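Local atomic coordinates of naphthalene dioxygenase large subunit (Rhodococcus sp., PDB entry 2B1X), a protein that belongs to the Rieske non-haem iron oxygenases, holding an iron-sulfur cluster in one domain and a mononuclear iron ion in its catalytic domain. Residues 215-220 and 228-233; 221-226 and 369-374. All blocks are in the same frame, centred on the assembly; numbering follows the deposited sequence.

Interaction 1 of 2, residues 215-220 and 228-233; sequences YHTMMT and GLAPPD. With FE (Fe (III) ion), chain G.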
loop_
_atom_site.group_PDB
_atom_site.type_symbol
_atom_site.label_atom_id
_atom_site.label_comp_id
_atom_site.label_asym_id
_atom_site.label_seq_id
_atom_site.Cartn_x
_atom_site.Cartn_y
_atom_site.Cartn_z
ATOM N N TYR A 215 -20.102 29.530 3.803
ATOM C CA TYR A 215 -20.552 29.499 2.385
ATOM C C TYR A 215 -20.872 28.100 1.865
ATOM O O TYR A 215 -21.896 27.934 1.189
ATOM C CB TYR A 215 -19.466 30.122 1.494
ATOM C CG TYR A 215 -19.805 30.344 0.019
ATOM C CD1 TYR A 215 -21.106 30.690 -0.412
ATOM C CD2 TYR A 215 -18.809 30.207 -0.945
ATOM C CE1 TYR A 215 -21.374 30.895 -1.788
ATOM C CE2 TYR A 215 -19.075 30.398 -2.291
ATOM C CZ TYR A 215 -20.326 30.752 -2.708
ATOM O OH TYR A 215 -20.527 30.938 -4.064
ATOM N N HIS A 216 -20.037 27.111 2.219
ATOM C CA HIS A 216 -20.182 25.701 1.759
ATOM C C HIS A 216 -21.438 24.979 2.234
ATOM O O HIS A 216 -21.885 24.022 1.624
ATOM C CB HIS A 216 -18.916 24.855 2.069
ATOM C CG HIS A 216 -18.856 24.314 3.469
ATOM N ND1 HIS A 216 -18.635 25.118 4.571
ATOM C CD2 HIS A 216 -19.017 23.054 3.952
ATOM C CE1 HIS A 216 -18.646 24.370 5.664
ATOM N NE2 HIS A 216 -18.868 23.115 5.318
ATOM N N THR A 217 -22.006 25.447 3.324
ATOM C CA THR A 217 -23.219 24.835 3.878
ATOM C C THR A 217 -24.287 24.612 2.811
ATOM O O THR A 217 -24.758 23.497 2.679
ATOM C CB THR A 217 -23.788 25.700 4.992
ATOM O OG1 THR A 217 -22.852 25.779 6.062
ATOM C CG2 THR A 217 -25.017 25.026 5.634
ATOM N N MET A 218 -24.602 25.638 1.998
ATOM C CA MET A 218 -25.747 25.541 1.053
ATOM C C MET A 218 -25.617 24.389 0.025
ATOM O O MET A 218 -26.607 23.741 -0.301
ATOM C CB MET A 218 -26.030 26.867 0.343
ATOM C CG MET A 218 -26.202 28.105 1.254
ATOM S SD MET A 218 -26.464 29.631 0.182
ATOM C CE MET A 218 -24.733 30.093 -0.128
ATOM N N MET A 219 -24.405 24.166 -0.500
ATOM C CA MET A 219 -24.191 23.071 -1.448
ATOM C C MET A 219 -23.670 21.769 -0.811
ATOM O O MET A 219 -24.280 20.703 -0.986
ATOM C CB MET A 219 -23.313 23.494 -2.600
ATOM C CG MET A 219 -23.228 22.418 -3.713
ATOM S SD MET A 219 -24.746 22.419 -4.738
ATOM C CE MET A 219 -25.762 21.426 -3.890
ATOM N N THR A 220 -22.563 21.848 -0.063
ATOM C CA THR A 220 -22.009 20.632 0.557
ATOM C C THR A 220 -23.039 19.932 1.440
ATOM O O THR A 220 -23.135 18.686 1.479
ATOM C CB THR A 220 -20.750 20.950 1.414
ATOM O OG1 THR A 220 -19.705 21.453 0.562
ATOM C CG2 THR A 220 -20.146 19.647 1.984
ATOM N N GLY A 228 -33.905 19.279 7.116
ATOM C CA GLY A 228 -34.279 20.196 8.176
ATOM C C GLY A 228 -33.233 20.351 9.257
ATOM O O GLY A 228 -33.492 20.955 10.294
ATOM N N LEU A 229 -32.025 19.818 9.018
ATOM C CA LEU A 229 -30.960 19.857 10.022
ATOM C C LEU A 229 -29.991 21.031 9.847
ATOM O O LEU A 229 -29.461 21.543 10.839
ATOM C CB LEU A 229 -30.190 18.527 10.059
ATOM C CG LEU A 229 -30.875 17.402 10.832
ATOM C CD1 LEU A 229 -31.425 16.372 9.873
ATOM C CD2 LEU A 229 -29.868 16.777 11.773
ATOM N N ALA A 230 -29.755 21.457 8.608
ATOM C CA ALA A 230 -28.941 22.651 8.353
ATOM C C ALA A 230 -29.868 23.849 8.180
ATOM O O ALA A 230 -31.035 23.661 7.830
ATOM C CB ALA A 230 -28.077 22.459 7.120
ATOM N N PRO A 231 -29.372 25.072 8.410
ATOM C CA PRO A 231 -30.203 26.278 8.220
ATOM C C PRO A 231 -30.754 26.376 6.778
ATOM O O PRO A 231 -29.960 26.303 5.818
ATOM C CB PRO A 231 -29.232 27.442 8.472
ATOM C CG PRO A 231 -27.989 26.837 9.166
ATOM C CD PRO A 231 -27.987 25.389 8.835
ATOM N N PRO A 232 -32.077 26.535 6.634
ATOM C CA PRO A 232 -32.708 26.609 5.311
ATOM C C PRO A 232 -32.541 27.961 4.607
ATOM O O PRO A 232 -32.649 28.024 3.390
ATOM C CB PRO A 232 -34.188 26.327 5.611
ATOM C CG PRO A 232 -34.406 26.793 6.973
ATOM C CD PRO A 232 -33.070 26.625 7.718
ATOM N N ASP A 233 -32.288 29.019 5.364
ATOM C CA ASP A 233 -32.132 30.350 4.781
ATOM C C ASP A 233 -30.797 30.462 4.050
ATOM O O ASP A 233 -29.776 30.401 4.699
ATOM C CB ASP A 233 -32.173 31.396 5.885
ATOM C CG ASP A 233 -32.276 32.817 5.350
ATOM O OD1 ASP A 233 -32.142 33.038 4.118
ATOM O OD2 ASP A 233 -32.458 33.792 6.107
HETATM FE FE FE G . -19.100 21.312 6.368
HETATM O O HOH W 1 -20.003 22.369 8.091
HETATM O O HOH W 2 -17.213 21.700 7.585
#
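The hydroxyl OG1 of Thr217 has two hydrogen-bonding partners, the carbonyl O of Ala214 three residues earlier and atom O2 of a bound (4S)-2-methyl-2,4-pentanediol, probably from the crystallisation liquor. With chi1 at -63°, OG1 lies beside the backbone N, and the methyl CG2 is left to reach across to the loop. There it meets Ala230, whose CB lies 4.3 Å from CG2, and the Pro231 ring, whose CD stands 4.4 Å from that same CG2. This is a light, entirely nonpolar touch, and Phe236 packs against both Thr217 and Pro231.

One residue before the threonine, His216 serves the facial triad of two histidines and one carboxylate that marks this family of non-haem iron oxygenases. Its NE2 binds the iron at 2.1 Å, His221 and Asp372 supply the other protein ligands, and waters 1 and 2 complete the set. Thr220 OG1 sits beside CD2 at the imidazole edge, in the ring plane but without a bond to it; its hydrogen-bond partners include the carbonyls of Pro109 and Tyr110 of the second large subunit. His111 of the same neighbouring subunit, part of its iron-sulfur cluster pocket, packs on His216.

Interaction 2 of 2, residues 221-226 and 369-374; sequences HRSMVE and EQDDAE. With FE (Fe (III) ion), chain G.
His221 and Asp372 meet through the iron that both bind. NE2 of His221 coordinates the metal at 2.1 Å, while Asp372 grips it with both carboxylate oxygens, OD2 at 2.3 Å and OD1 at 2.4 Å. The 3.1 Å between His221 NE2 and Asp372 OD2 therefore reflects a shared ion, not a hydrogen bond. OD2 stands at the imidazole edge, in the ring plane, yet the carboxylate is turned 78° from the ring. This is the chelating carboxylate arm of the facial triad.

Hydrogen bonding takes over at the other ring nitrogen. His221 ND1 donates to water 3 at 2.8 Å, again in the ring plane, and the water lies 2.7 Å from Asp371 OD2, a second-shell carboxylate that could orient the histidine.

Charge pairing follows: Arg80 of the small subunit forms a salt bridge with Asp371 and a hydrogen bond with Ser223 OG, tying together two side chains not bonded to each other.

His221 is the first residue beyond helix 217-220 and occupies the N-cap position of helix 222-227, its ring reaching toward helix 369-382 through the iron. That helix is anchored to strand 318-330 of the large antiparallel sheet by the Glu369-Arg324 salt bridge.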
loop_
_atom_site.group_PDB
_atom_site.type_symbol
_atom_site.label_atom_id
_atom_site.label_comp_id
_atom_site.label_asym_id
_atom_site.label_seq_id
_atom_site.Cartn_x
_atom_site.Cartn_y
_atom_site.Cartn_z
ATOM N N HIS A 221 -23.787 20.736 2.177
ATOM C CA HIS A 221 -24.749 20.216 3.125
ATOM C C HIS A 221 -26.209 20.392 2.710
ATOM O O HIS A 221 -27.117 20.411 3.566
ATOM C CB HIS A 221 -24.462 20.817 4.508
ATOM C CG HIS A 221 -23.070 20.547 4.975
ATOM N ND1 HIS A 221 -22.531 19.277 4.969
ATOM C CD2 HIS A 221 -22.081 21.379 5.389
ATOM C CE1 HIS A 221 -21.273 19.338 5.373
ATOM N NE2 HIS A 221 -20.974 20.598 5.631
ATOM N N ARG A 222 -26.424 20.478 1.397
ATOM C CA ARG A 222 -27.734 20.563 0.802
ATOM C C ARG A 222 -28.659 19.426 1.254
ATOM O O ARG A 222 -29.835 19.674 1.514
ATOM C CB ARG A 222 -27.627 20.555 -0.719
ATOM C CG ARG A 222 -28.956 20.756 -1.460
ATOM C CD ARG A 222 -29.762 21.988 -1.035
ATOM N NE ARG A 222 -31.137 21.918 -1.535
ATOM C CZ ARG A 222 -32.069 22.850 -1.360
ATOM N NH1 ARG A 222 -31.813 23.946 -0.661
ATOM N NH2 ARG A 222 -33.270 22.666 -1.895
ATOM N N SER A 223 -28.140 18.196 1.347
ATOM C CA SER A 223 -28.929 17.074 1.869
ATOM C C SER A 223 -29.484 17.375 3.258
ATOM O O SER A 223 -30.619 17.007 3.569
ATOM C CB SER A 223 -28.090 15.801 1.926
ATOM O OG SER A 223 -27.033 15.942 2.866
ATOM N N MET A 224 -28.664 17.999 4.103
ATOM C CA MET A 224 -29.057 18.311 5.474
ATOM C C MET A 224 -30.020 19.502 5.546
ATOM O O MET A 224 -30.883 19.544 6.421
ATOM C CB MET A 224 -27.818 18.527 6.370
ATOM C CG MET A 224 -26.853 17.320 6.441
ATOM S SD MET A 224 -27.677 15.784 6.935
ATOM C CE MET A 224 -27.539 15.849 8.707
ATOM N N VAL A 225 -29.860 20.466 4.637
ATOM C CA VAL A 225 -30.856 21.512 4.439
ATOM C C VAL A 225 -32.216 20.865 4.094
ATOM O O VAL A 225 -33.229 21.245 4.646
ATOM C CB VAL A 225 -30.439 22.539 3.325
ATOM C CG1 VAL A 225 -31.605 23.475 2.928
ATOM C CG2 VAL A 225 -29.270 23.361 3.776
ATOM N N GLU A 226 -32.239 19.897 3.177
ATOM C CA GLU A 226 -33.515 19.259 2.820
ATOM C C GLU A 226 -34.149 18.445 3.959
ATOM O O GLU A 226 -35.371 18.343 4.068
ATOM C CB GLU A 226 -33.379 18.435 1.543
ATOM C CG GLU A 226 -32.858 19.306 0.419
ATOM C CD GLU A 226 -33.157 18.794 -0.973
ATOM O OE1 GLU A 226 -33.406 19.666 -1.840
ATOM O OE2 GLU A 226 -33.137 17.555 -1.189
ATOM N N GLU A 369 -20.182 15.837 8.127
ATOM C CA GLU A 369 -18.740 15.673 7.964
ATOM C C GLU A 369 -18.376 14.635 6.891
ATOM O O GLU A 369 -17.355 14.777 6.235
ATOM C CB GLU A 369 -18.030 15.371 9.290
ATOM C CG GLU A 369 -16.513 15.480 9.210
ATOM C CD GLU A 369 -15.926 16.275 10.380
ATOM O OE1 GLU A 369 -16.046 15.796 11.543
ATOM O OE2 GLU A 369 -15.331 17.374 10.128
ATOM N N GLN A 370 -19.208 13.618 6.690
ATOM C CA GLN A 370 -18.867 12.644 5.663
ATOM C C GLN A 370 -18.768 13.280 4.275
ATOM O O GLN A 370 -17.922 12.869 3.483
ATOM C CB GLN A 370 -19.801 11.422 5.704
ATOM C CG GLN A 370 -21.238 11.683 5.301
ATOM C CD GLN A 370 -22.078 10.435 5.489
ATOM O OE1 GLN A 370 -22.473 9.800 4.498
ATOM N NE2 GLN A 370 -22.342 10.068 6.754
ATOM N N ASP A 371 -19.598 14.287 3.981
ATOM C CA ASP A 371 -19.480 15.006 2.704
ATOM C C ASP A 371 -18.325 15.982 2.652
ATOM O O ASP A 371 -17.718 16.182 1.582
ATOM C CB ASP A 371 -20.758 15.785 2.361
ATOM C CG ASP A 371 -21.935 14.894 2.034
ATOM O OD1 ASP A 371 -21.807 13.640 1.849
ATOM O OD2 ASP A 371 -23.057 15.386 1.943
ATOM N N ASP A 372 -18.052 16.648 3.786
ATOM C CA ASP A 372 -16.841 17.456 3.913
ATOM C C ASP A 372 -15.622 16.633 3.531
ATOM O O ASP A 372 -14.785 17.087 2.734
ATOM C CB ASP A 372 -16.674 18.040 5.340
ATOM C CG ASP A 372 -17.679 19.121 5.648
ATOM O OD1 ASP A 372 -17.810 20.071 4.833
ATOM O OD2 ASP A 372 -18.415 19.114 6.671
ATOM N N ALA A 373 -15.528 15.415 4.068
ATOM C CA ALA A 373 -14.404 14.549 3.760
ATOM C C ALA A 373 -14.293 14.243 2.263
ATOM O O ALA A 373 -13.193 14.224 1.702
ATOM C CB ALA A 373 -14.464 13.208 4.562
ATOM N N GLU A 374 -15.421 13.911 1.648
ATOM C CA GLU A 374 -15.431 13.615 0.223
ATOM C C GLU A 374 -14.911 14.815 -0.583
ATOM O O GLU A 374 -14.081 14.650 -1.489
ATOM C CB GLU A 374 -16.812 13.163 -0.242
ATOM C CG GLU A 374 -16.934 12.974 -1.759
ATOM C CD GLU A 374 -16.295 11.694 -2.311
ATOM O OE1 GLU A 374 -15.792 10.803 -1.556
ATOM O OE2 GLU A 374 -16.311 11.549 -3.550
HETATM FE FE FE G . -19.100 21.312 6.368
HETATM O O HOH W 3 -23.705 16.958 4.057
HETATM O O HOH W 1 -20.003 22.369 8.091
HETATM O O HOH W 2 -17.213 21.700 7.585
#

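Overall arrangement
One metal centre draws ligands from the joint between two short helices and from a helix distant in sequence; the two contacts around it differ in burial. All the residues that touch in interaction 2 are buried, and metal bonds, a water and charges shared with the small subunit join them. Interaction 1 is only partly buried and meets by a methyl against an alanine and a proline, its polar groups turning largely to partners outside the two segments, among them the iron and the second large subunit. The segments alternate in sequence. Loop 228-233 also folds back on the end of helix 222-227, where Leu229 N lies 2.8 Å and Ala230 N 3.1 Å from Met224 O, both probable hydrogen bonds.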